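Local coordinates for protein TetR-family transcriptional regulator (Pectobacterium atrosepticum, PDB 2HYT) that probably binds DNA as a dimeric transcriptional regulator of the TetR family, at residues A[92-97]-A[180-185]; A[108-113]-A[164-169]; A[23-28]-A[36-41]; A[16-21]-A[61-66]; A[144-149]-A[192-197]. All blocks are in the same frame, centred on the assembly; numbering follows the deposited sequence. Where two conformers were deposited one is given.

Contact 1 (A[92-97]-A[180-185]); sequences RCRAYL and QGVAAL. With EDO (1,2-ethanediol), chain B.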
# COMPACT_ATOMS: atom_id res chain seq x y z
N ARG A 92 -5.03 -6.56 18.16
CA ARG A 92 -4.98 -5.29 17.45
C ARG A 92 -4.82 -5.53 15.93
O ARG A 92 -5.52 -4.91 15.09
CB ARG A 92 -3.82 -4.47 17.96
CG ARG A 92 -3.62 -3.19 17.25
CD ARG A 92 -2.68 -2.31 18.01
NE ARG A 92 -2.08 -1.30 17.15
CZ ARG A 92 -1.36 -0.28 17.59
NH1 ARG A 92 -1.16 -0.10 18.89
NH2 ARG A 92 -0.86 0.57 16.70
N CYS A 93 -3.89 -6.42 15.58
CA CYS A 93 -3.70 -6.76 14.18
C CYS A 93 -4.98 -7.37 13.56
O CYS A 93 -5.40 -6.96 12.45
CB CYS A 93 -2.51 -7.69 13.97
SG CYS A 93 -0.91 -6.97 14.35
N ARG A 94 -5.61 -8.31 14.26
CA ARG A 94 -6.86 -8.89 13.75
C ARG A 94 -7.96 -7.84 13.62
O ARG A 94 -8.75 -7.86 12.68
CB ARG A 94 -7.33 -9.99 14.67
CG ARG A 94 -6.48 -11.24 14.60
CD ARG A 94 -7.18 -12.43 15.30
NE ARG A 94 -7.51 -12.15 16.71
CZ ARG A 94 -6.76 -12.50 17.76
NH1 ARG A 94 -5.63 -13.17 17.62
NH2 ARG A 94 -7.19 -12.19 18.97
N ALA A 95 -8.03 -6.93 14.60
CA ALA A 95 -9.05 -5.88 14.60
C ALA A 95 -8.96 -4.96 13.38
O ALA A 95 -9.98 -4.56 12.79
CB ALA A 95 -8.97 -5.09 15.90
N TYR A 96 -7.74 -4.70 12.92
CA TYR A 96 -7.52 -3.94 11.71
C TYR A 96 -8.19 -4.61 10.50
O TYR A 96 -8.83 -3.94 9.65
CB TYR A 96 -6.02 -3.74 11.47
CG TYR A 96 -5.75 -2.79 10.36
CD1 TYR A 96 -5.76 -3.24 9.03
CD2 TYR A 96 -5.48 -1.45 10.60
CE1 TYR A 96 -5.52 -2.34 7.99
CE2 TYR A 96 -5.23 -0.56 9.56
CZ TYR A 96 -5.27 -1.03 8.24
OH TYR A 96 -5.02 -0.23 7.14
N LEU A 97 -8.03 -5.92 10.39
CA LEU A 97 -8.69 -6.67 9.34
C LEU A 97 -10.21 -6.72 9.52
O LEU A 97 -10.96 -6.60 8.54
CB LEU A 97 -8.15 -8.09 9.27
CG LEU A 97 -6.66 -8.24 8.98
CD1 LEU A 97 -6.33 -9.72 8.70
CD2 LEU A 97 -6.22 -7.36 7.80
N GLN A 180 -10.01 -16.10 6.36
CA GLN A 180 -8.79 -16.51 5.64
C GLN A 180 -7.63 -15.59 5.94
O GLN A 180 -6.51 -16.04 6.18
CB GLN A 180 -9.03 -16.57 4.14
CG GLN A 180 -10.01 -17.66 3.74
CD GLN A 180 -10.40 -17.61 2.31
OE1 GLN A 180 -10.54 -16.53 1.73
NE2 GLN A 180 -10.57 -18.81 1.71
N GLY A 181 -7.91 -14.29 5.92
CA GLY A 181 -6.88 -13.30 6.24
C GLY A 181 -6.33 -13.43 7.64
O GLY A 181 -5.10 -13.40 7.87
N VAL A 182 -7.24 -13.60 8.59
CA VAL A 182 -6.83 -13.73 9.97
C VAL A 182 -6.02 -14.99 10.16
O VAL A 182 -5.00 -14.99 10.86
CB VAL A 182 -8.03 -13.70 10.91
CG1 VAL A 182 -7.64 -14.19 12.28
CG2 VAL A 182 -8.60 -12.26 11.00
N ALA A 183 -6.44 -16.10 9.54
CA ALA A 183 -5.69 -17.36 9.70
C ALA A 183 -4.30 -17.23 9.10
O ALA A 183 -3.34 -17.73 9.66
CB ALA A 183 -6.43 -18.54 9.07
N ALA A 184 -4.19 -16.60 7.93
CA ALA A 184 -2.87 -16.45 7.29
C ALA A 184 -1.99 -15.50 8.14
O ALA A 184 -0.81 -15.73 8.35
CB ALA A 184 -3.04 -15.91 5.88
N LEU A 185 -2.60 -14.42 8.61
CA LEU A 185 -1.90 -13.45 9.45
C LEU A 185 -1.23 -14.14 10.65
O LEU A 185 -0.08 -13.83 11.02
CB LEU A 185 -2.87 -12.39 9.92
CG LEU A 185 -2.34 -11.36 10.92
CD1 LEU A 185 -1.25 -10.47 10.29
CD2 LEU A 185 -3.53 -10.51 11.42
C1 EDO B . -2.81 -1.92 13.19
O1 EDO B . -2.54 -1.07 14.33
C2 EDO B . -2.26 -1.22 11.94
O2 EDO B . -0.80 -1.21 11.95
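Gly181 opens the contact with backbone alone: its C lies 3.9 Å from Leu97 CD1, and the absent side chain lets that methyl lie directly on the helix surface. Val182 follows, facing two partners with its two branches. CG1 meets the aliphatic shaft of Arg94, whose CD is 3.5 Å away, and the two side chains cross at about a right angle; CG2 turns the other way, to Leu97 CD1 at 4.1 Å. Beyond this shaft the Arg94 guanidinium turns to Glu186, its salt-bridge partner. Leu185 completes the patch. Its CG stands anti to the backbone N (chi1 174°), and chi2 of 66° then sets the methyls, of which CD2 touches Cys93 CB at 3.9 Å and Leu97 CD1 at 4.0 Å. No hydrogen bond links the segments, whose axes run nearly antiparallel (153°), 10.0 Å apart at their closest. Away from this interface Arg92 NE donates to O1 of a 1,2-ethanediol, 2.9 Å from NE and lying in the guanidinium plane. In this all-helical C-terminal domain of a TetR regulator, helix 150-170 packs on Leu97 through Ala164, helix 122-141 touches Cys93 through Met132, and helix 174-190 borders the second subunit, whose Leu156 covers Leu185.

Contact 2 (A[108-113]-A[164-169]); sequences IVLRDA and AAFWIA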
# COMPACT_ATOMS: atom_id res chain seq x y z
N ILE A 108 -15.87 3.80 2.40
CA ILE A 108 -15.21 5.12 2.29
C ILE A 108 -13.68 5.01 2.17
O ILE A 108 -13.07 5.66 1.32
CB ILE A 108 -15.57 6.03 3.46
CG1 ILE A 108 -17.09 6.30 3.47
CG2 ILE A 108 -14.75 7.34 3.39
CD1 ILE A 108 -17.57 7.04 2.23
N VAL A 109 -13.06 4.19 3.03
CA VAL A 109 -11.61 4.09 3.08
C VAL A 109 -11.11 3.06 2.06
O VAL A 109 -10.25 3.35 1.26
CB VAL A 109 -11.12 3.73 4.50
CG1 VAL A 109 -9.59 3.45 4.55
CG2 VAL A 109 -11.53 4.78 5.52
N LEU A 110 -11.65 1.84 2.09
CA LEU A 110 -11.02 0.75 1.33
C LEU A 110 -11.47 0.61 -0.10
O LEU A 110 -10.85 -0.14 -0.88
CB LEU A 110 -11.19 -0.57 2.11
CG LEU A 110 -10.57 -0.62 3.51
CD1 LEU A 110 -11.03 -1.90 4.20
CD2 LEU A 110 -9.04 -0.58 3.46
N ARG A 111 -12.54 1.33 -0.47
CA ARG A 111 -13.04 1.35 -1.84
C ARG A 111 -12.90 2.79 -2.42
O ARG A 111 -12.18 3.04 -3.40
CB ARG A 111 -14.47 0.83 -1.88
CG ARG A 111 -14.51 -0.68 -1.60
CD ARG A 111 -15.91 -1.18 -1.68
NE ARG A 111 -16.00 -2.58 -1.29
CZ ARG A 111 -17.14 -3.22 -1.05
NH1 ARG A 111 -18.32 -2.61 -1.20
NH2 ARG A 111 -17.11 -4.49 -0.65
N ASP A 112 -13.58 3.75 -1.80
CA ASP A 112 -13.65 5.09 -2.37
C ASP A 112 -12.31 5.81 -2.31
O ASP A 112 -11.82 6.29 -3.33
CB ASP A 112 -14.73 5.92 -1.65
CG ASP A 112 -16.11 5.34 -1.81
OD1 ASP A 112 -16.46 4.89 -2.92
OD2 ASP A 112 -16.86 5.38 -0.84
N ALA A 113 -11.73 5.96 -1.12
CA ALA A 113 -10.43 6.63 -1.00
C ALA A 113 -9.36 5.89 -1.79
O ALA A 113 -8.45 6.51 -2.34
CB ALA A 113 -9.97 6.77 0.47
N ALA A 164 -4.04 -6.65 3.09
CA ALA A 164 -5.05 -7.67 3.39
C ALA A 164 -6.43 -7.03 3.58
O ALA A 164 -7.43 -7.59 3.17
CB ALA A 164 -4.62 -8.51 4.58
N ALA A 165 -6.50 -5.85 4.21
CA ALA A 165 -7.78 -5.13 4.35
C ALA A 165 -8.37 -4.77 2.99
O ALA A 165 -9.56 -4.97 2.76
CB ALA A 165 -7.63 -3.92 5.23
N PHE A 166 -7.55 -4.28 2.07
CA PHE A 166 -8.01 -4.03 0.69
C PHE A 166 -8.60 -5.27 0.07
O PHE A 166 -9.69 -5.22 -0.53
CB PHE A 166 -6.87 -3.55 -0.20
CG PHE A 166 -6.48 -2.11 0.01
CD1 PHE A 166 -7.44 -1.10 0.12
CD2 PHE A 166 -5.14 -1.74 -0.02
CE1 PHE A 166 -7.04 0.22 0.27
CE2 PHE A 166 -4.76 -0.41 0.15
CZ PHE A 166 -5.73 0.57 0.26
N TRP A 167 -7.89 -6.37 0.25
CA TRP A 167 -8.24 -7.66 -0.33
C TRP A 167 -9.58 -8.09 0.25
O TRP A 167 -10.52 -8.45 -0.47
CB TRP A 167 -7.14 -8.68 -0.07
CG TRP A 167 -7.45 -10.02 -0.57
CD1 TRP A 167 -7.49 -10.42 -1.88
CD2 TRP A 167 -7.80 -11.17 0.21
NE1 TRP A 167 -7.81 -11.75 -1.95
CE2 TRP A 167 -8.02 -12.23 -0.68
CE3 TRP A 167 -7.93 -11.42 1.58
CZ2 TRP A 167 -8.37 -13.48 -0.27
CZ3 TRP A 167 -8.28 -12.69 1.99
CH2 TRP A 167 -8.54 -13.68 1.08
N ILE A 168 -9.73 -7.98 1.56
CA ILE A 168 -11.00 -8.38 2.19
C ILE A 168 -12.14 -7.52 1.64
O ILE A 168 -13.24 -8.04 1.37
CB ILE A 168 -10.92 -8.26 3.72
CG1 ILE A 168 -9.98 -9.31 4.28
CG2 ILE A 168 -12.29 -8.37 4.35
CD1 ILE A 168 -9.44 -9.05 5.70
N ALA A 169 -11.88 -6.24 1.45
CA ALA A 169 -12.90 -5.28 0.99
C ALA A 169 -13.23 -5.44 -0.51
O ALA A 169 -14.25 -4.91 -0.94
CB ALA A 169 -12.48 -3.84 1.35
O HOH W 1 -10.71 -2.63 -1.83
O HOH W 2 -15.84 -7.06 1.07
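Leu110 points into the crossing, and its atoms divide between three residues of 164-169. CB rests 3.6 Å from Ala169 CB, and CD1 settles near the carbonyl of Ala165. CD2 runs up to the Phe166 ring at CD1, 3.7 Å away, the leucine and phenylalanine side chains crossing obliquely. The same ring offers its edge to Leu110 O, close to the ring plane. Ala165 and Ala169, being small, let this leucine lie close to their helix; the axes of 108-113 and 164-169 cross at 76°.

Beside this apolar patch, Arg111 stretches out from CG to NE and turns the edge of its guanidinium to the carbonyl of Ala169. Arg111 NE and NH2 each donate to Ala169 O at 2.9 Å, side-on, approaching it from opposite faces of the carbonyl plane. A water donates to both Leu110 O and Phe166 O, bridging the backbones.

Residues 108-113 of helix 103-117 make a wider pi-type turn, marked by Ala113 N bonding to Ile108 O at 2.8 Å. Phe166 also makes a cation-pi contact with Arg114. A 1,2-ethanediol about 4 Å from the Phe166 side chain probably comes from the crystallisation liquor, though it may mark a pocket. Helices 103-117 and 150-170 are part of the all-helical C-terminal domain of TetR regulators, which in relatives holds the effector pocket.

Contact 3 (A[23-28]-A[36-41]); sequences KVFSER and DDLTAQ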
# COMPACT_ATOMS: atom_id res chain seq x y z
N LYS A 23 -22.58 10.97 7.30
CA LYS A 23 -23.90 10.34 7.46
C LYS A 23 -24.55 10.12 6.10
O LYS A 23 -25.06 9.03 5.82
CB LYS A 23 -24.79 11.21 8.32
CG LYS A 23 -26.14 10.61 8.64
CD LYS A 23 -26.83 11.46 9.73
CE LYS A 23 -28.00 10.74 10.35
NZ LYS A 23 -27.54 9.69 11.32
N VAL A 24 -24.50 11.13 5.24
CA VAL A 24 -25.11 11.02 3.89
C VAL A 24 -24.39 10.00 3.02
O VAL A 24 -25.05 9.16 2.38
CB VAL A 24 -25.26 12.41 3.22
CG1 VAL A 24 -25.78 12.29 1.79
CG2 VAL A 24 -26.20 13.26 4.08
N PHE A 25 -23.06 10.02 3.03
CA PHE A 25 -22.32 9.08 2.22
C PHE A 25 -22.64 7.64 2.69
O PHE A 25 -22.62 6.69 1.89
CB PHE A 25 -20.80 9.31 2.28
CG PHE A 25 -20.32 10.56 1.57
CD1 PHE A 25 -20.94 11.05 0.41
CD2 PHE A 25 -19.17 11.20 2.02
CE1 PHE A 25 -20.44 12.16 -0.26
CE2 PHE A 25 -18.67 12.32 1.37
CZ PHE A 25 -19.31 12.81 0.23
N SER A 26 -22.92 7.47 4.00
CA SER A 26 -23.27 6.15 4.52
C SER A 26 -24.60 5.69 4.00
O SER A 26 -24.75 4.54 3.63
CB SER A 26 -23.31 6.15 6.06
OG SER A 26 -23.71 4.86 6.56
N GLU A 27 -25.58 6.57 3.98
CA GLU A 27 -26.90 6.21 3.53
C GLU A 27 -26.95 6.01 2.02
O GLU A 27 -27.63 5.10 1.53
CB GLU A 27 -27.92 7.30 3.94
CG GLU A 27 -28.28 7.26 5.42
N ARG A 28 -26.25 6.86 1.28
CA ARG A 28 -26.43 6.94 -0.16
C ARG A 28 -25.26 6.40 -1.01
O ARG A 28 -25.45 6.07 -2.19
CB ARG A 28 -26.69 8.39 -0.56
CG ARG A 28 -27.95 9.02 0.04
CD ARG A 28 -29.19 8.30 -0.52
NE ARG A 28 -30.39 9.12 -0.45
CZ ARG A 28 -30.82 9.94 -1.41
NH1 ARG A 28 -30.17 10.04 -2.57
NH2 ARG A 28 -31.92 10.65 -1.22
N ASP A 36 -23.88 18.80 -4.82
CA ASP A 36 -25.23 19.33 -4.81
C ASP A 36 -26.23 18.39 -4.15
O ASP A 36 -27.19 18.86 -3.51
CB ASP A 36 -25.71 19.68 -6.23
CG ASP A 36 -24.97 20.88 -6.84
OD1 ASP A 36 -24.17 21.57 -6.16
OD2 ASP A 36 -25.24 21.15 -8.03
N ASP A 37 -26.05 17.07 -4.33
CA ASP A 37 -26.95 16.10 -3.68
C ASP A 37 -26.83 16.26 -2.15
O ASP A 37 -27.85 16.27 -1.43
CB ASP A 37 -26.62 14.65 -4.03
CG ASP A 37 -26.95 14.28 -5.48
OD1 ASP A 37 -27.85 14.90 -6.10
OD2 ASP A 37 -26.28 13.35 -5.99
N LEU A 38 -25.60 16.38 -1.68
CA LEU A 38 -25.34 16.45 -0.24
C LEU A 38 -25.94 17.72 0.30
O LEU A 38 -26.60 17.72 1.35
CB LEU A 38 -23.84 16.38 0.01
CG LEU A 38 -23.34 16.33 1.43
CD1 LEU A 38 -24.14 15.48 2.34
CD2 LEU A 38 -21.87 15.85 1.30
N THR A 39 -25.74 18.82 -0.44
CA THR A 39 -26.32 20.11 -0.08
C THR A 39 -27.85 20.02 0.06
O THR A 39 -28.44 20.44 1.03
CB THR A 39 -25.89 21.16 -1.12
OG1 THR A 39 -24.46 21.30 -1.05
CG2 THR A 39 -26.65 22.52 -0.89
N ALA A 40 -28.48 19.40 -0.91
CA ALA A 40 -29.93 19.24 -0.87
C ALA A 40 -30.39 18.34 0.29
O ALA A 40 -31.30 18.71 1.03
CB ALA A 40 -30.44 18.68 -2.25
N GLN A 41 -29.75 17.16 0.46
CA GLN A 41 -30.16 16.16 1.42
C GLN A 41 -30.00 16.64 2.84
O GLN A 41 -30.84 16.32 3.71
CB GLN A 41 -29.43 14.84 1.17
CG GLN A 41 -29.90 14.23 -0.15
CD GLN A 41 -29.14 12.98 -0.56
OE1 GLN A 41 -28.83 12.13 0.28
NE2 GLN A 41 -28.90 12.82 -1.87
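Val24 and Leu38 form the tight half of this contact. Leu38 CD1 pushes against the branch point of the valine: it lies 3.4 Å from Val24 CB and 3.5 Å from Val24 CG2, both closer than carbons usually sit, with CG1 barely farther off. The leucine reaches this spot because its CG stands anti to the backbone N (chi1 -175°), which carries the branch over toward the facing helix. Its other methyl, CD2, looks to Phe25 and meets the far end of the ring, CZ, at 4.1 Å, the two side chains crossing at about a right angle. Leu49 and Leu59 close in on Leu38 from helices 48-53 and 56-81, while Tyr30 meets Phe25 edge-to-face.

Here helix 7-28 meets helix 35-42, the first helix of the predicted helix-turn-helix; the axes of 23-28 and 36-41 cross at 105° and are 10.8 Å apart at their closest. The crossing belongs to the small N-terminal helical bundle that is the DNA-binding domain of TetR proteins.

Toward solvent the contact turns polar. Arg28 and Gln41 reach toward each other tip to tip, and their guanidinium and amide planes stack 29° apart. Gln41 OE1 sits 3.4 Å above the guanidinium plane of Arg28, over its centre, where it may feel the positive charge; it also touches Val24 CG1. Gln41 NE2 comes within 3.1 Å of Arg28 NH1, but both are donors and make no hydrogen bond. Arg28 and Gln41, like Val24, touch a neighbouring molecule in the crystal, and the lattice may influence how the polar pair lies.

Contact 4 (A[16-21]-A[61-66]); sequences TLLATA and AAVVEQ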
# COMPACT_ATOMS: atom_id res chain seq x y z
N THR A 16 -19.19 20.06 11.68
CA THR A 16 -20.59 19.68 11.44
C THR A 16 -20.79 19.21 10.00
O THR A 16 -21.48 18.24 9.75
CB THR A 16 -21.60 20.79 11.83
OG1 THR A 16 -21.70 21.74 10.76
CG2 THR A 16 -21.17 21.47 13.16
N LEU A 17 -20.15 19.90 9.05
CA LEU A 17 -20.32 19.52 7.64
C LEU A 17 -19.70 18.16 7.37
O LEU A 17 -20.23 17.35 6.65
CB LEU A 17 -19.72 20.56 6.72
CG LEU A 17 -20.42 21.90 6.74
CD1 LEU A 17 -19.51 22.94 6.03
CD2 LEU A 17 -21.79 21.81 6.11
N LEU A 18 -18.58 17.90 8.02
CA LEU A 18 -17.89 16.64 7.85
C LEU A 18 -18.72 15.48 8.41
O LEU A 18 -18.85 14.44 7.78
CB LEU A 18 -16.49 16.70 8.51
CG LEU A 18 -15.47 15.72 7.97
CD1 LEU A 18 -15.10 16.18 6.55
CD2 LEU A 18 -14.19 15.61 8.91
N ALA A 19 -19.32 15.68 9.58
CA ALA A 19 -20.12 14.66 10.21
C ALA A 19 -21.34 14.37 9.34
O ALA A 19 -21.73 13.21 9.13
CB ALA A 19 -20.55 15.11 11.65
N THR A 20 -21.94 15.45 8.82
CA THR A 20 -23.12 15.27 7.94
C THR A 20 -22.75 14.58 6.66
O THR A 20 -23.46 13.68 6.21
CB THR A 20 -23.76 16.62 7.64
OG1 THR A 20 -24.31 17.09 8.85
CG2 THR A 20 -24.88 16.50 6.54
N ALA A 21 -21.62 14.95 6.07
CA ALA A 21 -21.18 14.27 4.84
C ALA A 21 -21.01 12.78 5.12
O ALA A 21 -21.42 11.95 4.32
CB ALA A 21 -19.85 14.87 4.31
N ALA A 61 -11.09 13.50 1.42
CA ALA A 61 -9.83 13.46 2.19
C ALA A 61 -10.06 13.84 3.63
O ALA A 61 -9.53 13.21 4.58
CB ALA A 61 -8.76 14.34 1.53
N ALA A 62 -10.93 14.83 3.84
CA ALA A 62 -11.19 15.31 5.17
C ALA A 62 -11.94 14.27 6.01
O ALA A 62 -11.71 14.13 7.18
CB ALA A 62 -11.95 16.65 5.13
N VAL A 63 -12.91 13.59 5.39
CA VAL A 63 -13.64 12.49 5.99
C VAL A 63 -12.68 11.37 6.35
O VAL A 63 -12.73 10.84 7.48
CB VAL A 63 -14.72 11.99 5.05
CG1 VAL A 63 -15.25 10.63 5.48
CG2 VAL A 63 -15.88 13.06 4.92
N VAL A 64 -11.82 11.00 5.41
CA VAL A 64 -10.81 9.94 5.66
C VAL A 64 -9.90 10.28 6.85
O VAL A 64 -9.68 9.42 7.73
CB VAL A 64 -10.00 9.64 4.40
CG1 VAL A 64 -8.76 8.85 4.72
CG2 VAL A 64 -10.89 8.92 3.35
N GLU A 65 -9.41 11.51 6.93
CA GLU A 65 -8.60 11.95 8.05
C GLU A 65 -9.31 11.70 9.40
O GLU A 65 -8.69 11.22 10.35
CB GLU A 65 -8.22 13.41 7.90
CG GLU A 65 -7.48 14.00 9.08
CD GLU A 65 -7.12 15.46 8.89
OE1 GLU A 65 -7.95 16.24 8.34
OE2 GLU A 65 -6.02 15.85 9.35
N GLN A 66 -10.61 12.02 9.48
CA GLN A 66 -11.37 11.81 10.71
C GLN A 66 -11.51 10.33 11.02
O GLN A 66 -11.31 9.90 12.15
CB GLN A 66 -12.77 12.35 10.61
CG GLN A 66 -12.96 13.77 10.98
CD GLN A 66 -14.43 14.05 11.24
OE1 GLN A 66 -15.31 13.38 10.70
NE2 GLN A 66 -14.70 15.01 12.10
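Leu18 carries nearly the whole contact, reaching from helix 7-28 into the surface of helix 56-81. Its CB leaves the backbone directed at the other segment, and CG follows anti to the backbone N (chi1 -157°), where it lies 4.1 Å from Val63 CG2. From there the two methyls part company. CD1 drops into the hollow between Ala62 and Val63: in the conformer given it lies 3.5 Å from Ala62 CB, and 3.6 Å from both Val63 N and Val63 CG2. CD2 runs toward the Gln66 side chain. That last approach is doubtful: the leucine and the glutamine were each modelled in two conformers, and the two given come closer than carbon atoms can sit, so nothing can be read from the position of CD2.

Ala21, one turn farther along, adds a looser touch, its CB 4.4 Å from Val63 CG2. Phe53 of helix 48-53 covers both Leu18 and Ala62, and Ile108 of helix 103-117 backs Val63, so the packing extends in both directions, into the DNA-binding bundle and toward the C-terminal domain.

The axes of 16-21 and 61-66 cross at 89° and come within 9.9 Å, and no hydrogen bond spans the two segments. Gln66, the polar side chain among the residues that touch, has its OE1, in the conformer given, bonded to Arg22 NH1 on helix 7-28. The chemistry therefore implies a junction held between these segments by apolar packing and shape, with a polar bond from Gln66 to Arg22 beside it.

Contact 5 (A[144-149]-A[192-197]); sequences VVAEAD and LLVKPR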
# COMPACT_ATOMS: atom_id res chain seq x y z
N VAL A 144 9.58 -10.56 24.36
CA VAL A 144 8.50 -11.34 23.74
C VAL A 144 8.74 -11.54 22.24
O VAL A 144 8.60 -12.66 21.73
CB VAL A 144 7.10 -10.68 23.99
CG1 VAL A 144 5.97 -11.39 23.22
CG2 VAL A 144 6.79 -10.63 25.53
N VAL A 145 9.09 -10.44 21.57
CA VAL A 145 9.38 -10.41 20.13
C VAL A 145 10.89 -10.40 19.92
O VAL A 145 11.64 -9.69 20.61
CB VAL A 145 8.67 -9.24 19.43
CG1 VAL A 145 9.24 -8.93 17.96
CG2 VAL A 145 7.17 -9.52 19.39
N ALA A 146 11.35 -11.22 18.97
CA ALA A 146 12.77 -11.31 18.66
C ALA A 146 13.37 -9.98 18.19
O ALA A 146 12.67 -9.11 17.64
CB ALA A 146 13.02 -12.41 17.57
N GLU A 147 14.67 -9.81 18.42
CA GLU A 147 15.34 -8.56 18.10
C GLU A 147 15.21 -8.23 16.61
O GLU A 147 15.44 -9.09 15.74
CB GLU A 147 16.80 -8.63 18.51
CG GLU A 147 16.99 -8.51 20.01
CD GLU A 147 17.24 -7.09 20.45
OE1 GLU A 147 16.68 -6.14 19.84
OE2 GLU A 147 18.01 -6.92 21.42
N ALA A 148 14.84 -6.98 16.34
CA ALA A 148 14.68 -6.43 15.01
C ALA A 148 14.56 -4.94 15.16
O ALA A 148 14.39 -4.43 16.28
CB ALA A 148 13.45 -6.99 14.36
N ASP A 149 14.74 -4.20 14.07
CA ASP A 149 14.51 -2.77 14.13
C ASP A 149 13.01 -2.54 14.23
O ASP A 149 12.25 -2.97 13.36
CB ASP A 149 15.05 -2.04 12.90
CG ASP A 149 14.81 -0.57 12.98
OD1 ASP A 149 15.43 0.10 13.87
OD2 ASP A 149 13.99 -0.06 12.21
N LEU A 192 7.47 -13.99 14.84
CA LEU A 192 8.05 -12.90 15.63
C LEU A 192 8.43 -13.29 17.03
O LEU A 192 9.26 -12.60 17.64
CB LEU A 192 7.07 -11.75 15.69
CG LEU A 192 6.64 -11.24 14.31
CD1 LEU A 192 5.82 -9.98 14.54
CD2 LEU A 192 7.81 -11.00 13.40
N LEU A 193 7.82 -14.35 17.58
CA LEU A 193 8.06 -14.72 18.97
C LEU A 193 9.45 -15.30 19.19
O LEU A 193 9.97 -16.05 18.36
CB LEU A 193 7.05 -15.74 19.43
CG LEU A 193 5.62 -15.27 19.63
CD1 LEU A 193 4.63 -16.44 19.80
CD2 LEU A 193 5.49 -14.35 20.87
N VAL A 194 10.07 -14.90 20.31
CA VAL A 194 11.31 -15.52 20.76
C VAL A 194 11.05 -16.99 21.11
O VAL A 194 11.78 -17.88 20.66
CB VAL A 194 11.88 -14.78 21.99
CG1 VAL A 194 13.03 -15.55 22.61
CG2 VAL A 194 12.35 -13.38 21.58
N LYS A 195 9.99 -17.22 21.88
CA LYS A 195 9.61 -18.52 22.41
C LYS A 195 8.19 -18.85 21.92
O LYS A 195 7.23 -18.13 22.23
CB LYS A 195 9.62 -18.48 23.94
CG LYS A 195 9.15 -19.79 24.60
N PRO A 196 8.04 -19.93 21.14
CA PRO A 196 6.69 -20.29 20.68
C PRO A 196 5.72 -20.57 21.82
O PRO A 196 6.13 -21.04 22.88
CB PRO A 196 6.91 -21.57 19.86
CG PRO A 196 8.38 -21.53 19.46
CD PRO A 196 9.06 -20.87 20.64
N ARG A 197 4.44 -20.30 21.57
CA ARG A 197 3.38 -20.56 22.54
C ARG A 197 2.49 -21.72 22.09
O ARG A 197 1.73 -22.28 22.89
CB ARG A 197 2.56 -19.29 22.72
CG ARG A 197 3.40 -18.13 23.17
CD ARG A 197 2.55 -16.98 23.66
NE ARG A 197 3.38 -15.90 24.20
CZ ARG A 197 2.88 -14.81 24.78
NH1 ARG A 197 1.56 -14.64 24.89
NH2 ARG A 197 3.71 -13.89 25.25
OXT ARG A 197 2.51 -22.13 20.92
O HOH W 3 8.42 -14.90 23.29
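Val145 and Leu193 face each other in a single beta bridge, the bond pattern of an antiparallel, non-hydrogen-bonded pair, in a chain otherwise built of helices. Two backbone bonds flank the pair: Ala146 N donates to Leu192 O at 2.8 Å, and Val194 N to Val144 O at 3.0 Å. Between them the CA-H of each bridged residue leans on a carbonyl, Val145 CA approaching Leu192 O at 3.3 Å.

Around this bridge the side chains interlock. Leu192 O is a bump set into the shallow hollow formed by CB and CG1 of Val145 and CB of Ala146. In return Val194 lays its CG2 against the backbone of Ala146, 3.5 Å from the N, on the same side as the small methyl of the alanine. Val144 and Leu193 lie side by side and point the same way, CG1 of the valine against CD2 of the leucine at 3.8 Å, and Arg197 crosses Val144 at about a right angle. The arginine reaches past with an extended chain toward its salt-bridge partner, Asp84.

Trp86 of helix 85-98 packs on Val144, Val145, Leu193 and Arg197, and Leu153 of helix 150-170 fills in under Val145 and Leu192. Leu187 of the second subunit touches Ala146, so this junction of the C-terminal tail with the loop before helix 150-170 lies beside the dimer interface.

Val144 O serves one more donor: a water 2.7 Å from Val144 O donates a hydrogen bond to it and accepts one from Lys195 N.

Contacts 1, 2 and 4 are buried helix crossings, whereas contacts 3 and 5 are partly open to solvent. Contacts 3 and 4 both use helix 7-28 and touch through Leu38 and Ala21, in the N-terminal bundle. In the C-terminal domain, contacts 1 and 2 pair neighbours in the chain, helix 85-98 preceding 103-117 and 150-170 preceding 174-190, and meet where Leu97 packs on Ala164. Contact 2 also reaches contact 4, through Ile108 on Val63, so packing runs from one domain into the other. Hydrogen bonding does not simply track burial: contacts 1, 3 and 4 have none between segments, contact 2 adds an arginine-carbonyl grip, and contact 5, about 48 Å from contact 3 between centres, relies on backbone bonds.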